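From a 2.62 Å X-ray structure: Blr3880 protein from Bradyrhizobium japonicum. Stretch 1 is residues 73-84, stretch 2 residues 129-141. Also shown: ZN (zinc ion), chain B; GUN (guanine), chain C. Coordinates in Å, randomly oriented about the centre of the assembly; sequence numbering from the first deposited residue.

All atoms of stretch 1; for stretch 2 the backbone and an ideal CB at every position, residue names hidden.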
# COMPACT_ATOMS: atom_id res chain seq x y z
N PRO A 73 -16.27 5.76 -14.88
CA PRO A 73 -17.12 6.61 -14.05
C PRO A 73 -16.36 7.15 -12.85
O PRO A 73 -15.38 6.54 -12.41
CB PRO A 73 -18.24 5.65 -13.63
CG PRO A 73 -18.37 4.77 -14.82
CD PRO A 73 -16.92 4.46 -15.15
N GLY A 74 -16.78 8.30 -12.33
CA GLY A 74 -16.11 8.87 -11.19
C GLY A 74 -16.15 7.94 -9.99
O GLY A 74 -17.19 7.36 -9.69
N PHE A 75 -15.03 7.80 -9.29
CA PHE A 75 -14.96 6.91 -8.14
C PHE A 75 -15.80 7.35 -6.95
O PHE A 75 -15.81 8.52 -6.60
CB PHE A 75 -13.51 6.73 -7.70
CG PHE A 75 -12.61 6.25 -8.80
CD1 PHE A 75 -13.09 5.41 -9.80
CD2 PHE A 75 -11.27 6.63 -8.84
CE1 PHE A 75 -12.26 4.95 -10.82
CE2 PHE A 75 -10.43 6.17 -9.86
CZ PHE A 75 -10.93 5.33 -10.85
N ILE A 76 -16.51 6.40 -6.35
CA ILE A 76 -17.36 6.67 -5.19
C ILE A 76 -16.56 6.24 -3.96
O ILE A 76 -16.06 5.12 -3.89
CB ILE A 76 -18.67 5.84 -5.21
CG1 ILE A 76 -19.29 5.84 -6.60
CG2 ILE A 76 -19.66 6.43 -4.21
CD1 ILE A 76 -19.96 7.11 -6.97
N ASP A 77 -16.46 7.13 -2.99
CA ASP A 77 -15.73 6.86 -1.75
C ASP A 77 -16.79 6.95 -0.65
O ASP A 77 -17.26 8.03 -0.32
CB ASP A 77 -14.63 7.92 -1.60
CG ASP A 77 -13.99 7.94 -0.23
OD1 ASP A 77 -14.73 7.99 0.76
OD2 ASP A 77 -12.75 7.95 -0.14
N GLY A 78 -17.18 5.81 -0.10
CA GLY A 78 -18.21 5.83 0.92
C GLY A 78 -17.81 6.06 2.36
O GLY A 78 -18.61 5.78 3.25
N HIS A 79 -16.62 6.58 2.63
CA HIS A 79 -16.23 6.76 4.02
C HIS A 79 -14.97 7.58 4.25
O HIS A 79 -13.89 7.00 4.37
CB HIS A 79 -16.06 5.39 4.65
CG HIS A 79 -16.04 5.39 6.15
ND1 HIS A 79 -17.10 4.94 6.90
CD2 HIS A 79 -15.09 5.77 7.03
CE1 HIS A 79 -16.80 5.03 8.18
NE2 HIS A 79 -15.58 5.53 8.29
N ILE A 80 -15.09 8.91 4.31
CA ILE A 80 -13.93 9.78 4.59
C ILE A 80 -14.28 10.68 5.75
O ILE A 80 -15.44 10.90 6.05
CB ILE A 80 -13.52 10.72 3.42
CG1 ILE A 80 -14.46 10.54 2.23
CG2 ILE A 80 -12.07 10.50 3.03
CD1 ILE A 80 -15.82 11.13 2.47
N HIS A 81 -13.25 11.22 6.40
CA HIS A 81 -13.42 12.13 7.53
C HIS A 81 -12.82 13.47 7.11
O HIS A 81 -11.61 13.64 7.15
CB HIS A 81 -12.68 11.59 8.76
CG HIS A 81 -13.35 10.43 9.43
ND1 HIS A 81 -14.32 10.59 10.39
CD2 HIS A 81 -13.16 9.10 9.30
CE1 HIS A 81 -14.69 9.40 10.83
NE2 HIS A 81 -14.00 8.48 10.19
N LEU A 82 -13.68 14.40 6.72
CA LEU A 82 -13.24 15.73 6.30
C LEU A 82 -12.22 16.40 7.21
O LEU A 82 -11.16 16.84 6.76
CB LEU A 82 -14.45 16.66 6.13
CG LEU A 82 -14.21 18.16 6.32
CD1 LEU A 82 -13.29 18.68 5.23
CD2 LEU A 82 -15.53 18.89 6.30
N PRO A 83 -12.52 16.50 8.52
CA PRO A 83 -11.59 17.14 9.46
C PRO A 83 -10.29 16.39 9.73
O PRO A 83 -9.47 16.84 10.52
CB PRO A 83 -12.44 17.30 10.71
CG PRO A 83 -13.31 16.10 10.67
CD PRO A 83 -13.72 16.02 9.22
N GLN A 84 -10.09 15.25 9.07
CA GLN A 84 -8.86 14.49 9.27
C GLN A 84 -7.90 14.62 8.09
O GLN A 84 -6.83 13.99 8.06
CB GLN A 84 -9.20 13.03 9.53
CG GLN A 84 -9.82 12.81 10.88
CD GLN A 84 -10.33 11.40 11.07
OE1 GLN A 84 -9.72 10.45 10.59
NE2 GLN A 84 -11.45 11.25 11.77
N UNK A 129 -8.06 15.25 -7.35
CA UNK A 129 -6.77 14.88 -7.91
C UNK A 129 -6.58 13.38 -7.73
O UNK A 129 -5.67 12.80 -8.31
CB UNK A 129 -5.63 15.66 -7.25
N UNK A 130 -7.46 12.77 -6.94
CA UNK A 130 -7.37 11.34 -6.67
C UNK A 130 -8.36 10.51 -7.49
O UNK A 130 -8.27 9.29 -7.51
CB UNK A 130 -7.60 11.08 -5.18
N UNK A 131 -9.30 11.17 -8.15
CA UNK A 131 -10.27 10.44 -8.96
C UNK A 131 -11.65 10.31 -8.34
O UNK A 131 -12.56 9.79 -8.98
CB UNK A 131 -9.73 9.04 -9.25
N UNK A 132 -11.80 10.76 -7.10
CA UNK A 132 -13.08 10.68 -6.39
C UNK A 132 -13.95 11.88 -6.69
O UNK A 132 -13.55 13.01 -6.44
CB UNK A 132 -12.85 10.57 -4.88
N UNK A 133 -15.14 11.63 -7.21
CA UNK A 133 -16.08 12.69 -7.53
C UNK A 133 -17.25 12.74 -6.55
O UNK A 133 -17.92 13.76 -6.43
CB UNK A 133 -16.60 12.51 -8.96
N UNK A 134 -17.49 11.63 -5.85
CA UNK A 134 -18.58 11.54 -4.88
C UNK A 134 -18.09 10.85 -3.61
O UNK A 134 -17.36 9.86 -3.67
CB UNK A 134 -19.77 10.79 -5.47
N UNK A 135 -18.50 11.37 -2.45
CA UNK A 135 -18.07 10.79 -1.18
C UNK A 135 -19.08 10.97 -0.05
O UNK A 135 -19.86 11.92 -0.05
CB UNK A 135 -16.73 11.41 -0.76
N UNK A 136 -19.07 10.05 0.90
CA UNK A 136 -19.93 10.13 2.07
C UNK A 136 -18.96 10.53 3.17
O UNK A 136 -18.17 9.72 3.63
CB UNK A 136 -20.68 8.83 2.37
N UNK A 137 -19.04 11.79 3.60
CA UNK A 137 -18.11 12.31 4.59
C UNK A 137 -18.56 12.53 6.02
O UNK A 137 -19.67 12.97 6.30
CB UNK A 137 -17.59 13.65 4.07
N UNK A 138 -17.64 12.22 6.93
CA UNK A 138 -17.86 12.45 8.35
C UNK A 138 -17.27 13.84 8.57
O UNK A 138 -16.32 14.24 7.91
CB UNK A 138 -17.22 11.38 9.24
N UNK A 139 -17.84 14.58 9.51
CA UNK A 139 -17.36 15.92 9.80
C UNK A 139 -17.08 15.96 11.30
O UNK A 139 -16.90 14.91 11.92
CB UNK A 139 -18.37 16.99 9.38
N UNK A 140 -17.02 17.15 11.88
CA UNK A 140 -16.80 17.22 13.32
C UNK A 140 -18.16 17.42 13.98
O UNK A 140 -19.20 17.36 13.32
CB UNK A 140 -15.83 18.34 13.69
N UNK A 141 -18.15 17.65 15.29
CA UNK A 141 -19.39 17.84 16.03
C UNK A 141 -19.94 19.26 15.89
O UNK A 141 -21.05 19.53 16.34
CB UNK A 141 -19.17 17.51 17.51
ZN ZN B . -14.29 6.40 9.85
N9 GUN C . -15.35 6.02 14.71
C8 GUN C . -14.91 5.94 15.99
N7 GUN C . -13.67 5.56 16.02
C5 GUN C . -13.21 5.39 14.76
C6 GUN C . -11.96 4.99 14.19
O6 GUN C . -10.98 4.74 14.89
N1 GUN C . -11.88 4.92 12.80
C2 GUN C . -12.97 5.22 12.00
N2 GUN C . -12.86 5.15 10.62
N3 GUN C . -14.13 5.58 12.52
C4 GUN C . -14.30 5.67 13.88

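Positions 129 and 130 say little. At 129 no atom of stretch 1 lies within 5.5 Å of the ideal CB, so almost any residue would suit; it is A129. The same test leaves 130 as free, and it is A130, whose carbonyl O lies at the edge of the F75 ring, 4.2 Å from F75 CD2.

Position 131 is narrowly constrained. Its phi of 104° jams a CB against the preceding carbonyl O, and the ideal CB would also sit 2.9 Å from F75 CD2, a clash. Glycine is called for on both counts, and G131 is found, ending a helix in a Schellman motif. Its O accepts from F75 N (3.2 Å), the first rung of the parallel pairing.

At 132 CA-to-CB points sideways, with the ideal CB 4.6 Å from D77 CB. Small or beta-branched residues would fit, and a polar group could exploit the nearby carboxylate. T132 does both: CG2 lies 3.7 Å from D77 CB, while OG1 donates to water 1 (2.5 Å from its O), which in turn donates to D77 OD2 (2.5 Å from the same O).

Position 133 has its ideal CB 4.3 Å from G74 CA, beside a residue without a side chain, so a modest side chain could settle there. In T133, OG1 comes 3.4 Å from G74 CA, where a CB on G74 would clash; T133 N donates to F75 O (3.2 Å). The register slips by one here, a bulge between F75 and I76.

At 134 CB shares a face with I76, 4.0 Å from I76 CD1 in ideal form. Valine, isoleucine or threonine would suit this strand. T134 is found, its CB 3.9 Å from I76 CD1, its O accepting from D77 N (3.0 Å).

Position 135 lies on the D77 and I80 face, its ideal CB a tight 3.4 Å from both I80 CD1 and D77 O, which favours a slim side chain such as alanine, serine or cysteine. C135 keeps CB 3.4 Å from I80 CD1.

At 136 CB points sideways, near G78 O (3.8 Å from the ideal CB), so a donor-bearing chain is plausible, though others fit. It is Q136, whose N donates to D77 O (3.0 Å) and whose O accepts from I80 N (3.3 Å).

Position 137 again meets I80 CD1, 3.5 Å from the ideal CB; a small residue is favoured. A137 packs its CB 3.4 Å from that atom.

Position 138 directs CB to the H81 face, 3.2 Å from H81 ND1 in ideal form. With two imidazoles nearby, a flat ring would suit. F138 forms an offset stack with H81 (centroids 4.6 Å apart, planes at 23°) and an oblique pair with H79, flanking two zinc ligands. F138 N donates to I80 O (2.7 Å).

Beyond the strand, 139 could carry many residues; T139 CG2 reaches L82 CD2 at 4.1 Å. Positions 140 and 141 are looser still: S140 N is 4.0 Å from P83 CG, and S141 makes no contact.

Stretch 2 (129-141) AAGTTTCQAFTSS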
# COMPACT_ATOMS: atom_id res chain seq x y z
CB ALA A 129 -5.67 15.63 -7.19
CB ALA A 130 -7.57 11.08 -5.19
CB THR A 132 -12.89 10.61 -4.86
OG1 THR A 132 -12.17 9.42 -4.51
CG2 THR A 132 -14.23 10.59 -4.15
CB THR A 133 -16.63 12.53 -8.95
OG1 THR A 133 -17.23 11.24 -9.09
CG2 THR A 133 -15.52 12.68 -9.96
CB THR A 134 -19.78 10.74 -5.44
OG1 THR A 134 -20.24 11.34 -6.66
CG2 THR A 134 -20.92 10.69 -4.43
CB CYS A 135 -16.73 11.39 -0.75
SG CYS A 135 -16.85 13.12 -0.18
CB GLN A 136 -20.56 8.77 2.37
CG GLN A 136 -21.41 8.76 3.62
CD GLN A 136 -22.25 7.52 3.73
OE1 GLN A 136 -21.76 6.42 3.55
NE2 GLN A 136 -23.54 7.70 4.02
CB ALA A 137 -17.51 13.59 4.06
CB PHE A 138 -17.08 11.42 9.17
CG PHE A 138 -17.76 10.09 9.27
CD1 PHE A 138 -18.72 9.85 10.24
CD2 PHE A 138 -17.47 9.09 8.35
CE1 PHE A 138 -19.38 8.62 10.31
CE2 PHE A 138 -18.13 7.86 8.40
CZ PHE A 138 -19.09 7.63 9.38
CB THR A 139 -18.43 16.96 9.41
OG1 THR A 139 -19.65 16.68 10.11
CG2 THR A 139 -18.71 16.88 7.91
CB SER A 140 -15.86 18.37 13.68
OG SER A 140 -16.41 19.62 13.29
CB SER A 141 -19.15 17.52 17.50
OG SER A 141 -17.96 18.15 17.94
O HOH W 1 -11.61 8.89 -2.16
O HOH W 2 -14.23 13.10 11.57
O HOH W 3 -11.79 6.92 9.84
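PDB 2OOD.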